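Local coordinates for protein UTP-glucose-1-phosphate uridylyltransferase 2 (Trypanosoma brucei, PDB 3GUE) that probably catalyses the reaction of glucose 1-phosphate with UTP that yields UDP-glucose and diphosphate, and binds UDP-glucose, at residues L115-F118 and R119-N123. Residues are numbered along the deposited sequence; the frame is centred on the assembly and turned at random.
Sequences LEHF and RQVRN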
ATOM      1  N   LEU A 115     -13.598  12.263   2.384  1.00 25.53           N
ATOM      2  CA  LEU A 115     -13.444  13.294   1.351  1.00 25.74           C
ATOM      3  C   LEU A 115     -14.571  14.291   1.479  1.00 26.00           C
ATOM      4  O   LEU A 115     -14.362  15.508   1.412  1.00 26.31           O
ATOM      5  CB  LEU A 115     -13.482  12.639  -0.034  1.00 25.66           C
ATOM      6  CG  LEU A 115     -13.484  13.532  -1.281  1.00 26.19           C
ATOM      7  CD1 LEU A 115     -12.109  14.209  -1.469  1.00 23.85           C
ATOM      8  CD2 LEU A 115     -13.860  12.701  -2.505  1.00 25.01           C
ATOM      9  N   GLU A 116     -15.776  13.748   1.649  1.00 26.05           N
ATOM     10  CA  GLU A 116     -16.985  14.523   1.809  1.00 27.10           C
ATOM     11  C   GLU A 116     -16.872  15.383   3.063  1.00 26.59           C
ATOM     12  O   GLU A 116     -17.241  16.550   3.011  1.00 27.12           O
ATOM     13  CB  GLU A 116     -18.204  13.575   1.855  1.00 27.11           C
ATOM     14  CG  GLU A 116     -19.525  14.227   2.081  1.00 30.60           C
ATOM     15  CD  GLU A 116     -20.271  13.572   3.229  1.00 34.81           C
ATOM     16  OE1 GLU A 116     -20.599  12.351   3.146  1.00 36.32           O
ATOM     17  OE2 GLU A 116     -20.495  14.284   4.227  1.00 36.03           O
ATOM     18  N   HIS A 117     -16.335  14.837   4.168  1.00 26.26           N
ATOM     19  CA  HIS A 117     -16.134  15.638   5.402  1.00 26.18           C
ATOM     20  C   HIS A 117     -15.148  16.782   5.164  1.00 26.62           C
ATOM     21  O   HIS A 117     -15.370  17.899   5.623  1.00 25.98           O
ATOM     22  CB  HIS A 117     -15.657  14.786   6.600  1.00 25.61           C
ATOM     23  CG  HIS A 117     -15.585  15.547   7.898  1.00 23.84           C
ATOM     24  ND1 HIS A 117     -16.640  15.605   8.785  1.00 25.64           N
ATOM     25  CD2 HIS A 117     -14.590  16.274   8.461  1.00 20.74           C
ATOM     26  CE1 HIS A 117     -16.305  16.348   9.827  1.00 24.13           C
ATOM     27  NE2 HIS A 117     -15.062  16.756   9.661  1.00 23.12           N
ATOM     28  N   PHE A 118     -14.048  16.466   4.476  1.00 27.98           N
ATOM     29  CA  PHE A 118     -12.993  17.436   4.145  1.00 28.86           C
ATOM     30  C   PHE A 118     -13.572  18.596   3.328  1.00 29.03           C
ATOM     31  O   PHE A 118     -13.441  19.757   3.710  1.00 29.17           O
ATOM     32  CB  PHE A 118     -11.857  16.741   3.372  1.00 30.14           C
ATOM     33  CG  PHE A 118     -10.581  17.551   3.297  1.00 30.68           C
ATOM     34  CD1 PHE A 118      -9.557  17.336   4.206  1.00 31.95           C
ATOM     35  CD2 PHE A 118     -10.414  18.529   2.314  1.00 32.92           C
ATOM     36  CE1 PHE A 118      -8.367  18.083   4.141  1.00 34.12           C
ATOM     37  CE2 PHE A 118      -9.238  19.294   2.241  1.00 33.99           C
ATOM     38  CZ  PHE A 118      -8.209  19.063   3.154  1.00 33.05           C
ATOM     39  N   ARG A 119     -14.210  18.267   2.210  1.00 29.28           N
ATOM     40  CA  ARG A 119     -14.871  19.256   1.353  1.00 29.75           C
ATOM     41  C   ARG A 119     -15.930  20.128   2.053  1.00 29.77           C
ATOM     42  O   ARG A 119     -15.978  21.353   1.832  1.00 29.64           O
ATOM     43  CB  ARG A 119     -15.449  18.565   0.118  1.00 29.84           C
ATOM     44  CG  ARG A 119     -14.385  18.020  -0.831  1.00 30.59           C
ATOM     45  CD  ARG A 119     -15.002  17.075  -1.838  1.00 32.67           C
ATOM     46  NE  ARG A 119     -14.190  16.903  -3.040  1.00 34.94           N
ATOM     47  CZ  ARG A 119     -14.496  16.059  -4.017  1.00 35.02           C
ATOM     48  NH1 ARG A 119     -15.591  15.319  -3.922  1.00 36.92           N
ATOM     49  NH2 ARG A 119     -13.722  15.956  -5.088  1.00 34.96           N
ATOM     50  N   GLN A 120     -16.767  19.513   2.891  1.00 29.74           N
ATOM     51  CA  GLN A 120     -17.777  20.260   3.671  1.00 29.70           C
ATOM     52  C   GLN A 120     -17.106  21.248   4.637  1.00 29.55           C
ATOM     53  O   GLN A 120     -17.242  22.467   4.488  1.00 30.10           O
ATOM     54  CB  GLN A 120     -18.709  19.310   4.464  1.00 29.68           C
ATOM     55  CG  GLN A 120     -19.677  18.452   3.632  1.00 30.33           C
ATOM     56  CD  GLN A 120     -20.949  19.196   3.181  1.00 31.61           C
ATOM     57  OE1 GLN A 120     -21.284  20.263   3.704  1.00 31.68           O
ATOM     58  NE2 GLN A 120     -21.663  18.615   2.211  1.00 31.65           N
ATOM     59  N   VAL A 121     -16.376  20.706   5.612  1.00 29.54           N
ATOM     60  CA  VAL A 121     -15.752  21.483   6.692  1.00 29.40           C
ATOM     61  C   VAL A 121     -14.930  22.678   6.204  1.00 29.22           C
ATOM     62  O   VAL A 121     -15.010  23.774   6.767  1.00 28.75           O
ATOM     63  CB  VAL A 121     -14.868  20.569   7.584  1.00 29.56           C
ATOM     64  CG1 VAL A 121     -13.866  21.390   8.422  1.00 30.37           C
ATOM     65  CG2 VAL A 121     -15.745  19.717   8.488  1.00 29.64           C
ATOM     66  N   ARG A 122     -14.137  22.451   5.162  1.00 29.05           N
ATOM     67  CA  ARG A 122     -13.252  23.475   4.635  1.00 29.56           C
ATOM     68  C   ARG A 122     -13.883  24.327   3.528  1.00 29.17           C
ATOM     69  O   ARG A 122     -13.255  25.257   3.040  1.00 29.00           O
ATOM     70  CB  ARG A 122     -11.943  22.847   4.162  1.00 29.60           C
ATOM     71  CG  ARG A 122     -10.980  22.576   5.296  1.00 31.34           C
ATOM     72  CD  ARG A 122      -9.726  21.902   4.782  1.00 33.87           C
ATOM     73  NE  ARG A 122      -8.829  21.460   5.851  1.00 34.57           N
ATOM     74  CZ  ARG A 122      -7.961  22.237   6.502  1.00 33.50           C
ATOM     75  NH1 ARG A 122      -7.854  23.531   6.224  1.00 31.25           N
ATOM     76  NH2 ARG A 122      -7.198  21.707   7.446  1.00 33.41           N
ATOM     77  N   ASN A 123     -15.127  24.005   3.161  1.00 29.25           N
ATOM     78  CA  ASN A 123     -15.818  24.606   2.014  1.00 29.19           C
ATOM     79  C   ASN A 123     -14.876  24.731   0.817  1.00 29.50           C
ATOM     80  O   ASN A 123     -14.646  25.821   0.300  1.00 29.22           O
ATOM     81  CB  ASN A 123     -16.456  25.958   2.390  1.00 28.94           C
ATOM     82  CG  ASN A 123     -17.451  26.455   1.344  1.00 28.23           C
ATOM     83  OD1 ASN A 123     -17.715  25.780   0.351  1.00 26.34           O
ATOM     84  ND2 ASN A 123     -18.005  27.652   1.567  1.00 27.98           N
TER
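Arg-119 lays its guanidinium over Leu-115 one turn back, in the last turns of helix 107-122, which closes in a Schellman motif at the surface of the GT-A-type domain. Its backbone N hydrogen-bonds Leu-115 O, and its chain, extended from CG to NE, runs back along the helix until one guanidinium face rests on the leucine, with NH1 3.4 Å from Leu-115 CD2. Arginine suits this boundary place: its flat group shields a buried leucine that packs on Phe-128 of the neighbouring strand, while NH2 reaches out to hydrogen-bond Val-126 O. Gln-120 is on the solvent side; its backbone N hydrogen-bonds Glu-116 O at 3.0 Å and its CG packs against that same oxygen; two polar residues fit an exposed flank. Val-121 N hydrogen-bonds His-117 O, and the valine sets CG2 above the imidazole face in a CH-pi contact, 3.6 Å from the ring centroid and displaced toward NE2. The histidine can receive it because its CG lies anti to N (chi1 -174°), which swings the ring toward the C-terminal end of the helix. Arg-122 repeats the i to i+4 pattern, its N hydrogen-bonding Phe-118 O at 3.1 Å. Phe-118 inserts its ring against Leu-74 and Leu-227, and Arg-122 CD lies over one face of that ring in a CH-pi contact, 3.6 Å from Phe-118 CZ. At Asn-123 the backbone takes a positive phi (42°), which asparagine tolerates better than most residues, and Asn-123 N hydrogen-bonds Gln-120 O at 2.9 Å.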